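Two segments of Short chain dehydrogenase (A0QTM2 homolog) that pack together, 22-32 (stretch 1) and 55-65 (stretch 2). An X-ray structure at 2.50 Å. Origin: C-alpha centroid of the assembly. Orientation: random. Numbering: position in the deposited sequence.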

ATOM      1  N   GLY B  22      11.887  13.821  13.155  1.00 17.65           N
ATOM      2  CA  GLY B  22      11.306  14.995  12.501  1.00 18.22           C
ATOM      3  C   GLY B  22      11.869  16.301  13.035  1.00 19.38           C
ATOM      4  O   GLY B  22      12.267  17.189  12.285  1.00 19.10           O
ATOM      5  N   LEU B  23      11.910  16.416  14.350  1.00 20.26           N
ATOM      6  CA  LEU B  23      12.548  17.558  14.940  1.00 21.88           C
ATOM      7  C   LEU B  23      13.982  17.686  14.432  1.00 21.76           C
ATOM      8  O   LEU B  23      14.360  18.750  13.991  1.00 23.08           O
ATOM      9  CB  LEU B  23      12.484  17.491  16.454  1.00 21.95           C
ATOM     10  CG  LEU B  23      12.981  18.734  17.190  1.00 23.97           C
ATOM     11  CD1 LEU B  23      12.193  19.995  16.816  1.00 21.34           C
ATOM     12  CD2 LEU B  23      12.933  18.406  18.727  1.00 23.20           C
ATOM     13  N   ALA B  24      14.762  16.619  14.414  1.00 21.13           N
ATOM     14  CA  ALA B  24      16.176  16.772  13.993  1.00 21.13           C
ATOM     15  C   ALA B  24      16.294  17.244  12.550  1.00 21.30           C
ATOM     16  O   ALA B  24      17.215  17.970  12.217  1.00 22.68           O
ATOM     17  CB  ALA B  24      16.983  15.491  14.211  1.00 19.73           C
ATOM     18  N   ILE B  25      15.376  16.822  11.688  1.00 21.21           N
ATOM     19  CA  ILE B  25      15.386  17.250  10.284  1.00 21.26           C
ATOM     20  C   ILE B  25      15.012  18.718  10.212  1.00 22.52           C
ATOM     21  O   ILE B  25      15.712  19.507   9.581  1.00 23.13           O
ATOM     22  CB  ILE B  25      14.442  16.403   9.402  1.00 20.35           C
ATOM     23  CG1 ILE B  25      15.050  15.012   9.204  1.00 19.99           C
ATOM     24  CG2 ILE B  25      14.217  17.040   8.019  1.00 18.72           C
ATOM     25  CD1 ILE B  25      14.059  13.938   8.830  1.00 17.94           C
ATOM     26  N   ALA B  26      13.913  19.067  10.865  1.00 22.98           N
ATOM     27  CA  ALA B  26      13.482  20.448  10.987  1.00 24.30           C
ATOM     28  C   ALA B  26      14.624  21.338  11.485  1.00 25.74           C
ATOM     29  O   ALA B  26      14.918  22.364  10.883  1.00 26.56           O
ATOM     30  CB  ALA B  26      12.291  20.536  11.916  1.00 24.04           C
ATOM     31  N   LYS B  27      15.288  20.934  12.554  1.00 26.11           N
ATOM     32  CA  LYS B  27      16.393  21.733  13.094  1.00 27.87           C
ATOM     33  C   LYS B  27      17.526  21.915  12.085  1.00 28.42           C
ATOM     34  O   LYS B  27      18.027  23.021  11.890  1.00 29.35           O
ATOM     35  CB  LYS B  27      16.905  21.145  14.424  1.00 28.28           C
ATOM     36  CG  LYS B  27      16.059  21.613  15.646  1.00 29.88           C
ATOM     37  CD  LYS B  27      16.100  20.674  16.846  1.00 31.55           C
ATOM     38  CE  LYS B  27      17.280  20.925  17.795  1.00 33.19           C
ATOM     39  NZ  LYS B  27      17.289  19.865  18.865  1.00 32.09           N
ATOM     40  N   ARG B  28      17.902  20.844  11.399  1.00 28.36           N
ATOM     41  CA  ARG B  28      18.997  20.939  10.438  1.00 28.96           C
ATOM     42  C   ARG B  28      18.687  21.905   9.315  1.00 29.19           C
ATOM     43  O   ARG B  28      19.531  22.690   8.914  1.00 30.38           O
ATOM     44  CB  ARG B  28      19.311  19.587   9.843  1.00 28.45           C
ATOM     45  CG  ARG B  28      20.488  19.602   8.904  1.00 30.75           C
ATOM     46  CD  ARG B  28      21.787  19.818   9.658  1.00 33.27           C
ATOM     47  NE  ARG B  28      22.924  19.486   8.807  1.00 35.95           N
ATOM     48  CZ  ARG B  28      23.529  20.330   7.975  1.00 38.45           C
ATOM     49  NH1 ARG B  28      23.130  21.605   7.837  1.00 38.65           N
ATOM     50  NH2 ARG B  28      24.558  19.881   7.279  1.00 39.51           N
ATOM     51  N   VAL B  29      17.469  21.838   8.812  1.00 28.70           N
ATOM     52  CA  VAL B  29      17.050  22.713   7.729  1.00 28.85           C
ATOM     53  C   VAL B  29      16.938  24.156   8.238  1.00 29.86           C
ATOM     54  O   VAL B  29      17.355  25.083   7.570  1.00 30.70           O
ATOM     55  CB  VAL B  29      15.726  22.214   7.115  1.00 27.97           C
ATOM     56  CG1 VAL B  29      15.227  23.178   6.072  1.00 27.78           C
ATOM     57  CG2 VAL B  29      15.940  20.824   6.516  1.00 25.67           C
ATOM     58  N   ALA B  30      16.369  24.324   9.425  1.00 29.74           N
ATOM     59  CA  ALA B  30      16.283  25.627  10.071  1.00 30.62           C
ATOM     60  C   ALA B  30      17.646  26.289  10.221  1.00 31.37           C
ATOM     61  O   ALA B  30      17.741  27.491  10.108  1.00 32.58           O
ATOM     62  CB  ALA B  30      15.609  25.502  11.445  1.00 29.91           C
ATOM     63  N   ALA B  31      18.700  25.511  10.466  1.00 31.49           N
ATOM     64  CA  ALA B  31      20.029  26.070  10.776  1.00 32.28           C
ATOM     65  C   ALA B  31      20.631  26.856   9.618  1.00 33.64           C
ATOM     66  O   ALA B  31      21.497  27.697   9.838  1.00 35.01           O
ATOM     67  CB  ALA B  31      20.994  24.970  11.212  1.00 31.83           C
ATOM     68  N   ASP B  32      20.170  26.574   8.393  1.00 33.19           N
ATOM     69  CA  ASP B  32      20.543  27.344   7.215  1.00 33.82           C
ATOM     70  C   ASP B  32      19.724  28.642   7.082  1.00 34.92           C
ATOM     71  O   ASP B  32      19.925  29.416   6.148  1.00 36.01           O
ATOM     72  CB  ASP B  32      20.335  26.491   5.950  1.00 33.36           C
ATOM     73  CG  ASP B  32      21.508  25.545   5.644  1.00 32.71           C
ATOM     74  OD1 ASP B  32      22.372  25.342   6.523  1.00 32.01           O
ATOM     75  OD2 ASP B  32      21.543  25.009   4.504  1.00 28.30           O
TER
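Stretch 2, residues 55-65: TAAKEIEEAGG

Stretch 2 is a helix through residues 55-63, the continuation of one that begins earlier in the chain, and it ends in a turn at Gly64 and Gly65. It lies along the helix of stretch 1 with the two N-to-C directions roughly parallel: the signed crossing angle is -29°, and the axes approach to 8.3 Å. The backbones draw together toward their C-terminal ends. Leu23 CA lies 6.6 Å from Ala56 CA, Lys27 CA is 5.3 Å from Ile60 CA, and Ala30 CA is 4.2 Å from Gly65 CA, with Ala31 CA and Gly64 CA 4.9 Å apart. Together the stretches bury 448 Å², both sides summed.

Apolar contacts follow this register. At the wider end Leu23 (chi1 t, chi2 p) bridges the gap, its CD1 reaching 3.8 Å from Ala56 CB. One turn on, Ala26 CB meets Ile60 CG1 at 4.2 Å. The CA-to-CB bond of Ile60 (chi1 m, chi2 t) points sideways to stretch 1, yet its CG2 also packs 3.7 Å from Ala30 CB. Ala30 CB further lies 4.2 Å from Ala63 CB, so this methyl, directed toward stretch 2, touches both Ile60 and Ala63.

The polar link is a salt bridge. Lys27 points its CA-to-CB bond sideways, but a chain bent at chi3 (p) brings its end nearer, and NZ donates a hydrogen bond of 2.6 Å to Glu59 OE2. Glu59 (chi1 m, chi2 t) points toward stretch 1, and its other carboxylate oxygen, OE1, lies 3.6 Å from Leu23 CD2, a contact of an oxygen with a methyl.

Backbone atoms also meet where the helix of stretch 2 stops. Ala63 CB rests 4.0 Å from Lys27 O. Gly64, at phi 125°, leaves helical geometry in a Schellman motif: Gly65 N bonds to Ile60 O at 3.1 Å and Gly64 N to Glu61 O at 2.9 Å. A side chain at Gly64 would be jammed against the carbonyl oxygen of Ala63, so the conformation itself calls for glycine. The turn brings Ala30 O to 3.4 Å from Gly64 C and 3.3 Å from Gly65 N, the latter at an angle too poor for a hydrogen bond. At Gly65 a CB would fall 2.8 Å from Ala30 CB, a clash that its absence avoids. Alongside, Ala31 CA approaches Ala63 O at 3.4 Å in a nearly linear CA-H...O contact, 166° at the hydrogen.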

ATOM      1  N   THR B  55       7.086  23.803  21.401  1.00 33.37           N
ATOM      2  CA  THR B  55       8.481  23.653  21.822  1.00 33.39           C
ATOM      3  C   THR B  55       9.359  23.301  20.633  1.00 32.35           C
ATOM      4  O   THR B  55      10.518  23.715  20.581  1.00 33.82           O
ATOM      5  CB  THR B  55       8.697  22.602  22.945  1.00 33.46           C
ATOM      6  OG1 THR B  55       8.567  21.265  22.415  1.00 32.90           O
ATOM      7  CG2 THR B  55       7.709  22.843  24.123  1.00 34.43           C
ATOM      8  N   ALA B  56       8.824  22.551  19.672  1.00 30.95           N
ATOM      9  CA  ALA B  56       9.534  22.331  18.400  1.00 29.78           C
ATOM     10  C   ALA B  56       9.807  23.665  17.729  1.00 29.79           C
ATOM     11  O   ALA B  56      10.908  23.914  17.246  1.00 28.50           O
ATOM     12  CB  ALA B  56       8.723  21.416  17.460  1.00 28.91           C
ATOM     13  N   ALA B  57       8.798  24.533  17.728  1.00 30.65           N
ATOM     14  CA  ALA B  57       8.944  25.840  17.090  1.00 31.80           C
ATOM     15  C   ALA B  57      10.069  26.627  17.743  1.00 32.79           C
ATOM     16  O   ALA B  57      10.927  27.148  17.033  1.00 33.23           O
ATOM     17  CB  ALA B  57       7.644  26.615  17.086  1.00 32.09           C
ATOM     18  N   LYS B  58      10.130  26.656  19.074  1.00 33.85           N
ATOM     19  CA  LYS B  58      11.211  27.412  19.731  1.00 35.50           C
ATOM     20  C   LYS B  58      12.553  26.853  19.253  1.00 35.28           C
ATOM     21  O   LYS B  58      13.423  27.608  18.818  1.00 36.07           O
ATOM     22  CB  LYS B  58      11.109  27.442  21.274  1.00 35.81           C
ATOM     23  N   GLU B  59      12.708  25.537  19.280  1.00 35.00           N
ATOM     24  CA  GLU B  59      13.996  24.943  18.885  1.00 35.40           C
ATOM     25  C   GLU B  59      14.346  25.299  17.434  1.00 35.80           C
ATOM     26  O   GLU B  59      15.509  25.618  17.138  1.00 36.40           O
ATOM     27  CB  GLU B  59      14.031  23.420  19.123  1.00 34.20           C
ATOM     28  CG  GLU B  59      14.077  23.002  20.609  1.00 34.77           C
ATOM     29  CD  GLU B  59      14.376  21.503  20.804  1.00 35.46           C
ATOM     30  OE1 GLU B  59      13.552  20.786  21.423  1.00 35.37           O
ATOM     31  OE2 GLU B  59      15.429  21.033  20.328  1.00 34.77           O
ATOM     32  N   ILE B  60      13.349  25.288  16.547  1.00 35.64           N
ATOM     33  CA  ILE B  60      13.574  25.710  15.158  1.00 36.19           C
ATOM     34  C   ILE B  60      14.128  27.141  15.096  1.00 37.82           C
ATOM     35  O   ILE B  60      15.047  27.421  14.330  1.00 37.56           O
ATOM     36  CB  ILE B  60      12.270  25.602  14.316  1.00 35.90           C
ATOM     37  CG1 ILE B  60      11.960  24.130  14.017  1.00 34.96           C
ATOM     38  CG2 ILE B  60      12.362  26.413  13.007  1.00 35.27           C
ATOM     39  CD1 ILE B  60      10.485  23.853  13.762  1.00 34.28           C
ATOM     40  N   GLU B  61      13.566  28.037  15.907  1.00 39.54           N
ATOM     41  CA  GLU B  61      13.975  29.453  15.900  1.00 41.71           C
ATOM     42  C   GLU B  61      15.361  29.628  16.490  1.00 42.08           C
ATOM     43  O   GLU B  61      16.202  30.301  15.903  1.00 42.78           O
ATOM     44  CB  GLU B  61      12.949  30.331  16.627  1.00 43.09           C
ATOM     45  CG  GLU B  61      11.579  30.405  15.891  1.00 44.81           C
ATOM     46  CD  GLU B  61      10.466  31.131  16.679  1.00 48.05           C
ATOM     47  OE1 GLU B  61      10.575  31.305  17.923  1.00 47.78           O
ATOM     48  OE2 GLU B  61       9.474  31.525  16.022  1.00 50.35           O
ATOM     49  N   GLU B  62      15.605  28.980  17.624  1.00 42.15           N
ATOM     50  CA  GLU B  62      16.929  28.975  18.263  1.00 42.84           C
ATOM     51  C   GLU B  62      18.029  28.382  17.354  1.00 41.71           C
ATOM     52  O   GLU B  62      19.216  28.673  17.530  1.00 42.40           O
ATOM     53  CB  GLU B  62      16.877  28.220  19.620  1.00 43.11           C
ATOM     54  CG  GLU B  62      16.236  29.015  20.799  1.00 46.11           C
ATOM     55  CD  GLU B  62      15.854  28.136  22.044  1.00 49.40           C
ATOM     56  OE1 GLU B  62      15.865  26.864  21.949  1.00 49.49           O
ATOM     57  OE2 GLU B  62      15.515  28.731  23.115  1.00 50.15           O
ATOM     58  N   ALA B  63      17.638  27.547  16.394  1.00 40.15           N
ATOM     59  CA  ALA B  63      18.576  26.983  15.424  1.00 38.91           C
ATOM     60  C   ALA B  63      18.886  27.968  14.300  1.00 39.30           C
ATOM     61  O   ALA B  63      19.921  27.842  13.633  1.00 38.79           O
ATOM     62  CB  ALA B  63      18.029  25.683  14.857  1.00 37.40           C
ATOM     63  N   GLY B  64      17.984  28.929  14.081  1.00 39.93           N
ATOM     64  CA  GLY B  64      18.192  30.018  13.099  1.00 40.91           C
ATOM     65  C   GLY B  64      17.109  30.195  12.046  1.00 40.82           C
ATOM     66  O   GLY B  64      17.245  31.008  11.131  1.00 41.52           O
ATOM     67  N   GLY B  65      16.027  29.434  12.164  1.00 39.98           N
ATOM     68  CA  GLY B  65      14.964  29.454  11.165  1.00 39.26           C
ATOM     69  C   GLY B  65      13.736  30.143  11.692  1.00 39.59           C
ATOM     70  O   GLY B  65      13.725  30.670  12.811  1.00 39.91           O
TER